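Exo-beta-1,4-mannosidase (Rhizomucor miehei, PDB 4LYP) probably releases terminal beta-D-mannose residues from the non-reducing ends of beta-1,4-linked mannosides as a secreted family 5 TIM-barrel hydrolase, and also shows transglycosylation activity. Local coordinates at residues P118-Y123 against N202-D207; W165-Q170 against S195-K200; E366-A371 against Q431-Y436. All blocks are in the same frame, centred on the assembly; numbering follows the deposited sequence. Where two conformers were deposited one is given.

Contact 1 of 3, residues P118-Y123 against N202-D207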
loop_
_atom_site.group_PDB
_atom_site.type_symbol
_atom_site.label_atom_id
_atom_site.label_comp_id
_atom_site.label_asym_id
_atom_site.label_seq_id
_atom_site.Cartn_x
_atom_site.Cartn_y
_atom_site.Cartn_z
ATOM N N PRO A 118 9.477 -8.421 -16.250
ATOM C CA PRO A 118 10.882 -8.819 -16.092
ATOM C C PRO A 118 11.913 -7.951 -16.850
ATOM O O PRO A 118 13.054 -7.851 -16.412
ATOM C CB PRO A 118 10.926 -10.323 -16.585
ATOM C CG PRO A 118 9.648 -10.415 -17.429
ATOM C CD PRO A 118 8.636 -9.550 -16.684
ATOM N N GLN A 119 11.470 -7.330 -17.940
ATOM C CA GLN A 119 12.280 -6.334 -18.663
ATOM C C GLN A 119 11.280 -5.272 -19.087
ATOM O O GLN A 119 10.095 -5.542 -19.238
ATOM C CB GLN A 119 12.938 -6.975 -19.955
ATOM C CG GLN A 119 13.894 -8.085 -19.665
ATOM C CD GLN A 119 14.519 -8.617 -20.950
ATOM O OE1 GLN A 119 13.961 -9.457 -21.584
ATOM N NE2 GLN A 119 15.677 -8.077 -21.317
ATOM N N PRO A 120 11.738 -4.048 -19.403
ATOM C CA PRO A 120 10.781 -2.991 -19.792
ATOM C C PRO A 120 9.863 -3.391 -20.913
ATOM O O PRO A 120 10.376 -3.819 -21.974
ATOM C CB PRO A 120 11.690 -1.812 -20.163
ATOM C CG PRO A 120 12.944 -2.057 -19.358
ATOM C CD PRO A 120 13.120 -3.555 -19.389
ATOM N N GLY A 121 8.568 -3.286 -20.718
ATOM C CA GLY A 121 7.591 -3.575 -21.751
ATOM C C GLY A 121 7.371 -5.038 -22.035
ATOM O O GLY A 121 6.536 -5.375 -22.883
ATOM N N LYS A 122 8.039 -5.914 -21.285
ATOM C CA LYS A 122 7.862 -7.393 -21.481
ATOM C C LYS A 122 7.257 -7.927 -20.187
ATOM O O LYS A 122 7.825 -7.730 -19.112
ATOM C CB LYS A 122 9.219 -8.026 -21.760
ATOM C CG LYS A 122 9.744 -7.588 -23.120
ATOM C CD LYS A 122 8.959 -8.265 -24.286
ATOM C CE LYS A 122 9.646 -8.164 -25.646
ATOM N NZ LYS A 122 10.240 -9.463 -26.106
ATOM N N TYR A 123 6.121 -8.545 -20.302
ATOM C CA TYR A 123 5.336 -8.915 -19.147
ATOM C C TYR A 123 5.289 -10.438 -18.966
ATOM O O TYR A 123 5.300 -11.220 -19.939
ATOM C CB TYR A 123 3.901 -8.377 -19.233
ATOM C CG TYR A 123 3.885 -6.893 -18.997
ATOM C CD1 TYR A 123 3.708 -6.379 -17.704
ATOM C CD2 TYR A 123 4.092 -5.962 -20.052
ATOM C CE1 TYR A 123 3.762 -5.034 -17.492
ATOM C CE2 TYR A 123 4.151 -4.604 -19.843
ATOM C CZ TYR A 123 3.977 -4.127 -18.543
ATOM O OH TYR A 123 4.001 -2.801 -18.299
ATOM N N ASN A 202 11.254 7.762 -16.663
ATOM C CA ASN A 202 9.828 8.089 -16.670
ATOM C C ASN A 202 9.122 7.670 -17.905
ATOM O O ASN A 202 7.922 7.365 -17.877
ATOM C CB ASN A 202 9.625 9.517 -16.248
ATOM C CG ASN A 202 9.722 9.578 -14.716
ATOM O OD1 ASN A 202 8.701 9.441 -14.026
ATOM N ND2 ASN A 202 10.950 10.017 -14.200
ATOM N N LYS A 203 9.837 7.578 -19.053
ATOM C CA LYS A 203 9.273 7.020 -20.275
ATOM C C LYS A 203 8.873 5.543 -20.054
ATOM O O LYS A 203 7.751 5.137 -20.364
ATOM C CB LYS A 203 10.304 7.107 -21.398
ATOM C CG LYS A 203 9.845 6.450 -22.699
ATOM C CD LYS A 203 10.296 5.001 -22.960
ATOM C CE LYS A 203 9.850 4.477 -24.344
ATOM N NZ LYS A 203 9.819 5.592 -25.319
ATOM N N LEU A 204 9.809 4.757 -19.485
ATOM C CA LEU A 204 9.524 3.350 -19.230
ATOM C C LEU A 204 8.387 3.190 -18.225
ATOM O O LEU A 204 7.556 2.304 -18.345
ATOM C CB LEU A 204 10.754 2.645 -18.657
ATOM C CG LEU A 204 12.000 2.645 -19.579
ATOM C CD1 LEU A 204 13.038 1.783 -18.865
ATOM C CD2 LEU A 204 11.692 2.111 -20.961
ATOM N N PHE A 205 8.346 4.073 -17.213
ATOM C CA PHE A 205 7.310 4.013 -16.180
ATOM C C PHE A 205 5.973 4.348 -16.787
ATOM O O PHE A 205 4.982 3.628 -16.504
ATOM C CB PHE A 205 7.732 4.988 -15.098
ATOM C CG PHE A 205 6.781 5.149 -13.912
ATOM C CD1 PHE A 205 6.181 4.043 -13.284
ATOM C CD2 PHE A 205 6.563 6.412 -13.371
ATOM C CE1 PHE A 205 5.400 4.186 -12.162
ATOM C CE2 PHE A 205 5.767 6.587 -12.257
ATOM C CZ PHE A 205 5.205 5.474 -11.627
ATOM N N LYS A 206 5.876 5.396 -17.627
ATOM C CA LYS A 206 4.640 5.716 -18.330
ATOM C C LYS A 206 4.184 4.547 -19.207
ATOM O O LYS A 206 2.963 4.341 -19.330
ATOM C CB LYS A 206 4.807 7.017 -19.121
ATOM C CG LYS A 206 4.873 8.256 -18.221
ATOM C CD LYS A 206 5.192 9.501 -19.080
ATOM C CE LYS A 206 5.248 10.740 -18.245
ATOM N NZ LYS A 206 5.604 11.886 -19.131
ATOM N N ASP A 207 5.109 3.868 -19.850
ATOM C CA ASP A 207 4.725 2.725 -20.628
ATOM C C ASP A 207 4.042 1.673 -19.761
ATOM O O ASP A 207 3.047 1.037 -20.179
ATOM C CB ASP A 207 5.946 2.065 -21.314
ATOM C CG ASP A 207 6.564 2.915 -22.393
ATOM O OD1 ASP A 207 5.925 3.849 -22.912
ATOM O OD2 ASP A 207 7.718 2.607 -22.791
#

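Contact 2 of 3, residues W165-Q170 against S195-K200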
loop_
_atom_site.group_PDB
_atom_site.type_symbol
_atom_site.label_atom_id
_atom_site.label_comp_id
_atom_site.label_asym_id
_atom_site.label_seq_id
_atom_site.Cartn_x
_atom_site.Cartn_y
_atom_site.Cartn_z
ATOM N N TRP A 165 18.052 -0.175 -15.180
ATOM C CA TRP A 165 17.792 -0.357 -16.612
ATOM C C TRP A 165 18.332 0.769 -17.447
ATOM O O TRP A 165 18.945 0.509 -18.489
ATOM C CB TRP A 165 16.333 -0.541 -16.839
ATOM C CG TRP A 165 15.778 -1.922 -16.525
ATOM C CD1 TRP A 165 16.404 -3.111 -16.680
ATOM C CD2 TRP A 165 14.430 -2.227 -16.088
ATOM N NE1 TRP A 165 15.560 -4.163 -16.346
ATOM C CE2 TRP A 165 14.330 -3.657 -15.996
ATOM C CE3 TRP A 165 13.297 -1.454 -15.805
ATOM C CZ2 TRP A 165 13.141 -4.287 -15.660
ATOM C CZ3 TRP A 165 12.119 -2.114 -15.504
ATOM C CH2 TRP A 165 12.044 -3.526 -15.416
ATOM N N ILE A 166 18.169 2.009 -17.025
ATOM C CA ILE A 166 18.627 3.115 -17.840
ATOM C C ILE A 166 20.129 3.235 -17.865
ATOM O O ILE A 166 20.717 3.485 -18.926
ATOM C CB ILE A 166 17.964 4.450 -17.324
ATOM C CG1 ILE A 166 16.432 4.398 -17.456
ATOM C CG2 ILE A 166 18.570 5.657 -18.113
ATOM C CD1 ILE A 166 15.931 4.022 -18.837
ATOM N N THR A 167 20.775 2.997 -16.723
ATOM C CA THR A 167 22.252 3.168 -16.638
ATOM C C THR A 167 22.978 1.975 -17.171
ATOM O O THR A 167 24.148 2.053 -17.443
ATOM C CB THR A 167 22.692 3.522 -15.200
ATOM O OG1 THR A 167 22.380 2.401 -14.367
ATOM C CG2 THR A 167 22.082 4.750 -14.654
ATOM N N GLY A 168 22.245 0.853 -17.338
ATOM C CA GLY A 168 22.821 -0.382 -17.787
ATOM C C GLY A 168 23.632 -1.092 -16.745
ATOM O O GLY A 168 24.378 -1.971 -17.101
ATOM N N ASN A 169 23.553 -0.681 -15.462
ATOM C CA ASN A 169 24.278 -1.318 -14.354
ATOM C C ASN A 169 23.279 -1.967 -13.416
ATOM O O ASN A 169 22.565 -1.281 -12.724
ATOM C CB ASN A 169 25.048 -0.226 -13.667
ATOM N N GLN A 170 23.220 -3.294 -13.416
ATOM C CA GLN A 170 22.304 -4.012 -12.608
ATOM C C GLN A 170 22.744 -4.162 -11.136
ATOM O O GLN A 170 21.969 -4.752 -10.329
ATOM C CB GLN A 170 22.043 -5.386 -13.271
ATOM C CG GLN A 170 20.920 -6.225 -12.577
ATOM C CD GLN A 170 19.604 -5.482 -12.474
ATOM O OE1 GLN A 170 19.019 -5.084 -13.535
ATOM N NE2 GLN A 170 19.084 -5.316 -11.256
ATOM N N SER A 195 18.865 14.781 -14.363
ATOM C CA SER A 195 18.355 15.402 -15.608
ATOM C C SER A 195 18.456 14.469 -16.837
ATOM O O SER A 195 17.719 14.681 -17.788
ATOM C CB SER A 195 19.232 16.707 -15.916
ATOM O OG SER A 195 20.674 16.336 -16.018
ATOM N N GLU A 196 19.453 13.556 -16.813
ATOM C CA GLU A 196 19.607 12.640 -17.887
ATOM C C GLU A 196 18.756 11.364 -17.758
ATOM O O GLU A 196 18.108 10.868 -18.672
ATOM C CB GLU A 196 21.088 12.294 -18.185
ATOM C CG GLU A 196 21.220 11.366 -19.437
ATOM C CD GLU A 196 22.467 10.684 -19.699
ATOM O OE1 GLU A 196 22.365 9.659 -20.419
ATOM O OE2 GLU A 196 23.467 11.140 -19.163
ATOM N N ILE A 197 18.824 10.791 -16.534
ATOM C CA ILE A 197 18.142 9.525 -16.287
ATOM C C ILE A 197 16.618 9.715 -16.201
ATOM O O ILE A 197 15.894 8.871 -16.703
ATOM C CB ILE A 197 18.660 8.906 -14.980
ATOM C CG1 ILE A 197 20.140 8.443 -15.184
ATOM C CG2 ILE A 197 17.801 7.733 -14.483
ATOM C CD1 ILE A 197 20.904 8.198 -13.898
ATOM N N ALA A 198 16.173 10.797 -15.561
ATOM C CA ALA A 198 14.744 10.876 -15.234
ATOM C C ALA A 198 13.852 10.829 -16.485
ATOM O O ALA A 198 12.831 10.140 -16.486
ATOM C CB ALA A 198 14.455 12.131 -14.422
ATOM N N PRO A 199 14.191 11.538 -17.612
ATOM C CA PRO A 199 13.259 11.418 -18.741
ATOM C C PRO A 199 13.164 10.004 -19.255
ATOM O O PRO A 199 12.089 9.544 -19.674
ATOM C CB PRO A 199 13.894 12.362 -19.802
ATOM C CG PRO A 199 14.731 13.327 -18.978
ATOM C CD PRO A 199 15.229 12.576 -17.782
ATOM N N LYS A 200 14.286 9.287 -19.246
ATOM C CA LYS A 200 14.319 7.913 -19.770
ATOM C C LYS A 200 13.562 6.947 -18.864
ATOM O O LYS A 200 12.777 6.089 -19.310
ATOM C CB LYS A 200 15.776 7.476 -19.947
ATOM C CG LYS A 200 16.500 8.283 -21.062
ATOM C CD LYS A 200 17.916 7.823 -21.309
ATOM C CE LYS A 200 18.896 8.817 -21.577
ATOM N NZ LYS A 200 20.166 8.032 -21.615
HETATM O O HOH W 1 20.155 5.082 -21.202
#

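Contact 3 of 3, residues E366-A371 against Q431-Y436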
loop_
_atom_site.group_PDB
_atom_site.type_symbol
_atom_site.label_atom_id
_atom_site.label_comp_id
_atom_site.label_asym_id
_atom_site.label_seq_id
_atom_site.Cartn_x
_atom_site.Cartn_y
_atom_site.Cartn_z
ATOM N N GLU A 366 -3.335 -2.999 21.117
ATOM C CA GLU A 366 -3.698 -1.764 21.755
ATOM C C GLU A 366 -3.393 -0.551 20.821
ATOM O O GLU A 366 -4.196 0.368 20.704
ATOM C CB GLU A 366 -2.935 -1.586 23.062
ATOM C CG GLU A 366 -3.136 -0.243 23.687
ATOM C CD GLU A 366 -2.360 -0.036 24.992
ATOM O OE1 GLU A 366 -2.261 -1.030 25.779
ATOM O OE2 GLU A 366 -1.942 1.107 25.259
ATOM N N TYR A 367 -2.237 -0.612 20.134
ATOM C CA TYR A 367 -1.871 0.434 19.231
ATOM C C TYR A 367 -2.878 0.608 18.113
ATOM O O TYR A 367 -3.335 1.709 17.803
ATOM C CB TYR A 367 -0.480 0.094 18.653
ATOM C CG TYR A 367 0.117 1.140 17.763
ATOM C CD1 TYR A 367 0.597 2.373 18.247
ATOM C CD2 TYR A 367 0.285 0.833 16.377
ATOM C CE1 TYR A 367 1.209 3.228 17.388
ATOM C CE2 TYR A 367 0.919 1.734 15.528
ATOM C CZ TYR A 367 1.391 2.919 16.058
ATOM O OH TYR A 367 2.059 3.829 15.258
ATOM N N TYR A 368 -3.287 -0.544 17.505
ATOM C CA TYR A 368 -4.317 -0.516 16.476
ATOM C C TYR A 368 -5.629 0.017 17.073
ATOM O O TYR A 368 -6.289 0.859 16.451
ATOM C CB TYR A 368 -4.619 -1.930 15.935
ATOM C CG TYR A 368 -3.762 -2.432 14.777
ATOM C CD1 TYR A 368 -2.360 -2.434 14.786
ATOM C CD2 TYR A 368 -4.410 -2.985 13.670
ATOM C CE1 TYR A 368 -1.631 -2.921 13.697
ATOM C CE2 TYR A 368 -3.696 -3.483 12.577
ATOM C CZ TYR A 368 -2.332 -3.446 12.610
ATOM O OH TYR A 368 -1.663 -3.972 11.513
ATOM N N GLN A 369 -6.023 -0.501 18.237
ATOM C CA GLN A 369 -7.309 -0.131 18.770
ATOM C C GLN A 369 -7.396 1.376 19.033
ATOM O O GLN A 369 -8.405 2.010 18.722
ATOM C CB GLN A 369 -7.608 -0.914 20.041
ATOM C CG GLN A 369 -8.970 -0.527 20.639
ATOM C CD GLN A 369 -9.276 -1.444 21.757
ATOM O OE1 GLN A 369 -8.674 -1.306 22.828
ATOM N NE2 GLN A 369 -10.070 -2.436 21.500
ATOM N N LYS A 370 -6.345 1.971 19.573
ATOM C CA LYS A 370 -6.347 3.385 19.847
ATOM C C LYS A 370 -6.326 4.199 18.576
ATOM O O LYS A 370 -6.998 5.250 18.462
ATOM C CB LYS A 370 -5.198 3.754 20.774
ATOM C CG LYS A 370 -5.463 3.229 22.168
ATOM C CD LYS A 370 -4.328 3.495 23.130
ATOM C CE LYS A 370 -4.687 3.161 24.572
ATOM N NZ LYS A 370 -3.512 3.408 25.524
ATOM N N ALA A 371 -5.529 3.805 17.577
ATOM C CA ALA A 371 -5.484 4.535 16.304
ATOM C C ALA A 371 -6.893 4.466 15.708
ATOM O O ALA A 371 -7.410 5.515 15.213
ATOM C CB ALA A 371 -4.451 3.897 15.361
ATOM N N GLN A 431 -10.105 -9.327 15.464
ATOM C CA GLN A 431 -11.388 -8.897 16.047
ATOM C C GLN A 431 -11.371 -7.354 16.198
ATOM O O GLN A 431 -12.410 -6.694 16.031
ATOM C CB GLN A 431 -11.648 -9.562 17.380
ATOM C CG GLN A 431 -12.992 -9.161 18.002
ATOM C CD GLN A 431 -14.163 -9.680 17.220
ATOM O OE1 GLN A 431 -14.200 -10.878 16.954
ATOM N NE2 GLN A 431 -15.137 -8.803 16.823
ATOM N N ILE A 432 -10.213 -6.779 16.539
ATOM C CA ILE A 432 -10.106 -5.358 16.668
ATOM C C ILE A 432 -10.315 -4.640 15.331
ATOM O O ILE A 432 -10.983 -3.590 15.222
ATOM C CB ILE A 432 -8.746 -5.027 17.282
ATOM C CG1 ILE A 432 -8.781 -5.513 18.788
ATOM C CG2 ILE A 432 -8.417 -3.530 17.199
ATOM C CD1 ILE A 432 -7.411 -5.585 19.363
ATOM N N ILE A 433 -9.761 -5.200 14.258
ATOM C CA ILE A 433 -9.982 -4.706 12.904
ATOM C C ILE A 433 -11.446 -4.810 12.529
ATOM O O ILE A 433 -12.055 -3.858 11.983
ATOM C CB ILE A 433 -9.076 -5.445 11.920
ATOM C CG1 ILE A 433 -7.608 -5.148 12.208
ATOM C CG2 ILE A 433 -9.464 -5.092 10.485
ATOM C CD1 ILE A 433 -6.669 -6.177 11.622
ATOM N N LYS A 434 -12.081 -5.949 12.821
ATOM C CA LYS A 434 -13.497 -6.160 12.496
ATOM C C LYS A 434 -14.355 -5.128 13.221
ATOM O O LYS A 434 -15.264 -4.538 12.580
ATOM C CB LYS A 434 -13.865 -7.600 12.852
ATOM C CG LYS A 434 -15.321 -7.932 12.534
ATOM C CD LYS A 434 -15.661 -9.364 12.951
ATOM C CE LYS A 434 -17.160 -9.701 12.620
ATOM N NZ LYS A 434 -17.356 -11.122 13.002
ATOM N N ASP A 435 -14.078 -4.892 14.485
ATOM C CA ASP A 435 -14.871 -3.946 15.224
ATOM C C ASP A 435 -14.685 -2.526 14.739
ATOM O O ASP A 435 -15.640 -1.756 14.614
ATOM C CB ASP A 435 -14.539 -4.100 16.722
ATOM C CG ASP A 435 -15.162 -5.507 17.341
ATOM O OD1 ASP A 435 -15.949 -6.198 16.635
ATOM O OD2 ASP A 435 -14.812 -5.851 18.436
ATOM N N TYR A 436 -13.446 -2.158 14.353
ATOM C CA TYR A 436 -13.194 -0.885 13.745
ATOM C C TYR A 436 -13.974 -0.665 12.451
ATOM O O TYR A 436 -14.608 0.355 12.226
ATOM C CB TYR A 436 -11.685 -0.706 13.457
ATOM C CG TYR A 436 -11.383 0.412 12.448
ATOM C CD1 TYR A 436 -11.582 1.744 12.768
ATOM C CD2 TYR A 436 -10.796 0.088 11.246
ATOM C CE1 TYR A 436 -11.176 2.723 11.909
ATOM C CE2 TYR A 436 -10.414 1.063 10.368
ATOM C CZ TYR A 436 -10.555 2.404 10.739
ATOM O OH TYR A 436 -10.122 3.423 9.884
#

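Contact 1 of 3, residues P118-Y123 against N202-D207
Pro120 and Leu204 carry this contact, which packs the loop between barrel strand 95-99 and helix 125-140 on helix 197-213 at the outside of the TIM barrel. Each loses more surface to the other segment than any other residue here. The proline ring comes against the end of the leucine side chain, and the two side chains lie at a slant to each other. Pro120 CG is 3.9 Å from Leu204 CD1. Pro120 CB is close to both methyls, 4.1 Å from Leu204 CD1 and 4.0 Å from Leu204 CD2. The CB-CG side of the proline therefore rests on the forked end of the leucine. With CG anti to the carbonyl carbon (chi1 -61°) and CB pointing toward the loop, the branched end of Leu204 lies at the proline.

The loop backbone sets the proline in place. Gln119 to Lys122 form a type II beta turn, closed by Lys122 N to Gln119 O at 2.9 Å. Pro120 and Gly121 are its two central residues, and Gly121 has the positive phi (75°) expected at the third position. Tyr162 and Ile166 of helix 158-167 also touch Leu204, and Trp165 of that helix touches Pro120. The pair thus lies where a loop and two helices meet.

Asp207 is one turn further along helix 197-213. It loses some surface to the loop, but its carboxylate makes no close contact there. Tyr123 OH comes within 4.4 Å of Asp207 O, which is not a hydrogen bond. The hydroxyl bonds instead to ND1 of His208, the next residue on the helix.

No hydrogen bond or salt bridge joins the two segments. The direct contact is small and apolar and depends on shape. The tyrosine-histidine bond beside it adds a directional polar link between loop and helix.

Contact 2 of 3, residues W165-Q170 against S195-K200
Ile166 packs on Lys200 where two helices in the long connection between TIM-barrel strands 144-148 and 230-234 meet, at the C-terminal end of helix 158-167 and the N-terminal part of helix 197-213. Ile166 CD1 is 3.6 Å from Lys200 CB. Ile166 CG2 spans the lysine chain, 3.8 Å from Lys200 CB and 3.9 Å from Lys200 CD. With CG1 anti to the carbonyl carbon (chi1 -62°), the isoleucine uses both branches against the aliphatic part of the lysine. A second pair lies beside the first. Thr167 CG2 touches Ile197 CD1 at 3.7 Å, methyl to methyl. Ile166 CG2 and Ile197 CG2 are more loosely packed, at 4.3 Å.

Thr167 turns its methyl to Ile197 while its hydroxyl is bonded to the carbonyl of Val163, one turn back in its own helix. Asn169 N makes only a weak bond to the same hydroxyl oxygen. Gly168 then leaves the helix with positive phi. On the other side, Asp194 OD2 accepts hydrogen bonds from the backbone N of Glu196 and Ile197, which fixes the backbone just before Lys200. Further along helix 197-213, Ala201 and Leu204 also touch Ile166.

The ammonium end of Lys200 runs past the isoleucine and forms a salt bridge with Glu196, meeting OE1 on its anti lone pair. A water bridges the two helices: it donates to Ile166 O at 2.8 Å and accepts from Lys200 NZ at 3.0 Å.

Contact 3 of 3, residues E366-A371 against Q431-Y436
The ring of Tyr368 meets Ile433 at a slant. Two neighbouring ring carbons take the contact. Tyr368 CD2 is 4.1 Å from Ile433 CG1, and Tyr368 CE2 is 4.1 Å from Ile433 CD1. The ring of Phe338 also meets this tyrosine, with the planes at about 55°. Phe389 of strand 386-394 touches both Tyr368 and Ile433, so this side of the pair faces the barrel wall.

Nearer the surface, Ile432 fits against the backbone of the other helix. Its CG2 is 3.9 Å from both CA and CB of Gln369. The same methyl is 4.3 Å from Tyr368 CB. With CG1 anti to the carbonyl carbon (chi1 -70°), CG2 is the branch that meets Gln369.

The short helical segments run almost parallel, with 5° between their directions and 9.8 Å between their axes. They belong to two successive outer helices of the TIM barrel, 362-380 and 429-448. Among the two segments, the polar side-chain bonds are made within each helix. Lys370 NZ pairs with Glu366 OE2 at 2.8 Å, and Gln431 NE2 donates to Asp435 OD1. Glu366 OE2 has a second partner in Asn312 of helix 308-329.

Isoleucine branches, a tyrosine ring and the aliphatic base of a glutamine therefore make the contact. No hydrogen bond crosses it, so close packing rather than directed bonding joins the two segments.

Contacts 1 and 2 are neighbours, with centres about 12 Å apart, and both use helix 197-213. They also touch directly: Trp165 of contact 2 packs on Pro120 of contact 1, and Ile166 meets Leu204. In sequence, both segments of contact 2 fall between those of contact 1. Together they join the 118-123 loop and helices 158-167 and 197-213 into one continuous patch of packing on the outside of the barrel. Contact 3 follows later in the chain and joins helices 362-380 and 429-448 on the opposite side of the chain's centre. Its centre is about 39 Å from that of contact 1 and about 44 Å from that of contact 2. The barrel thus has separate packing regions on two sides.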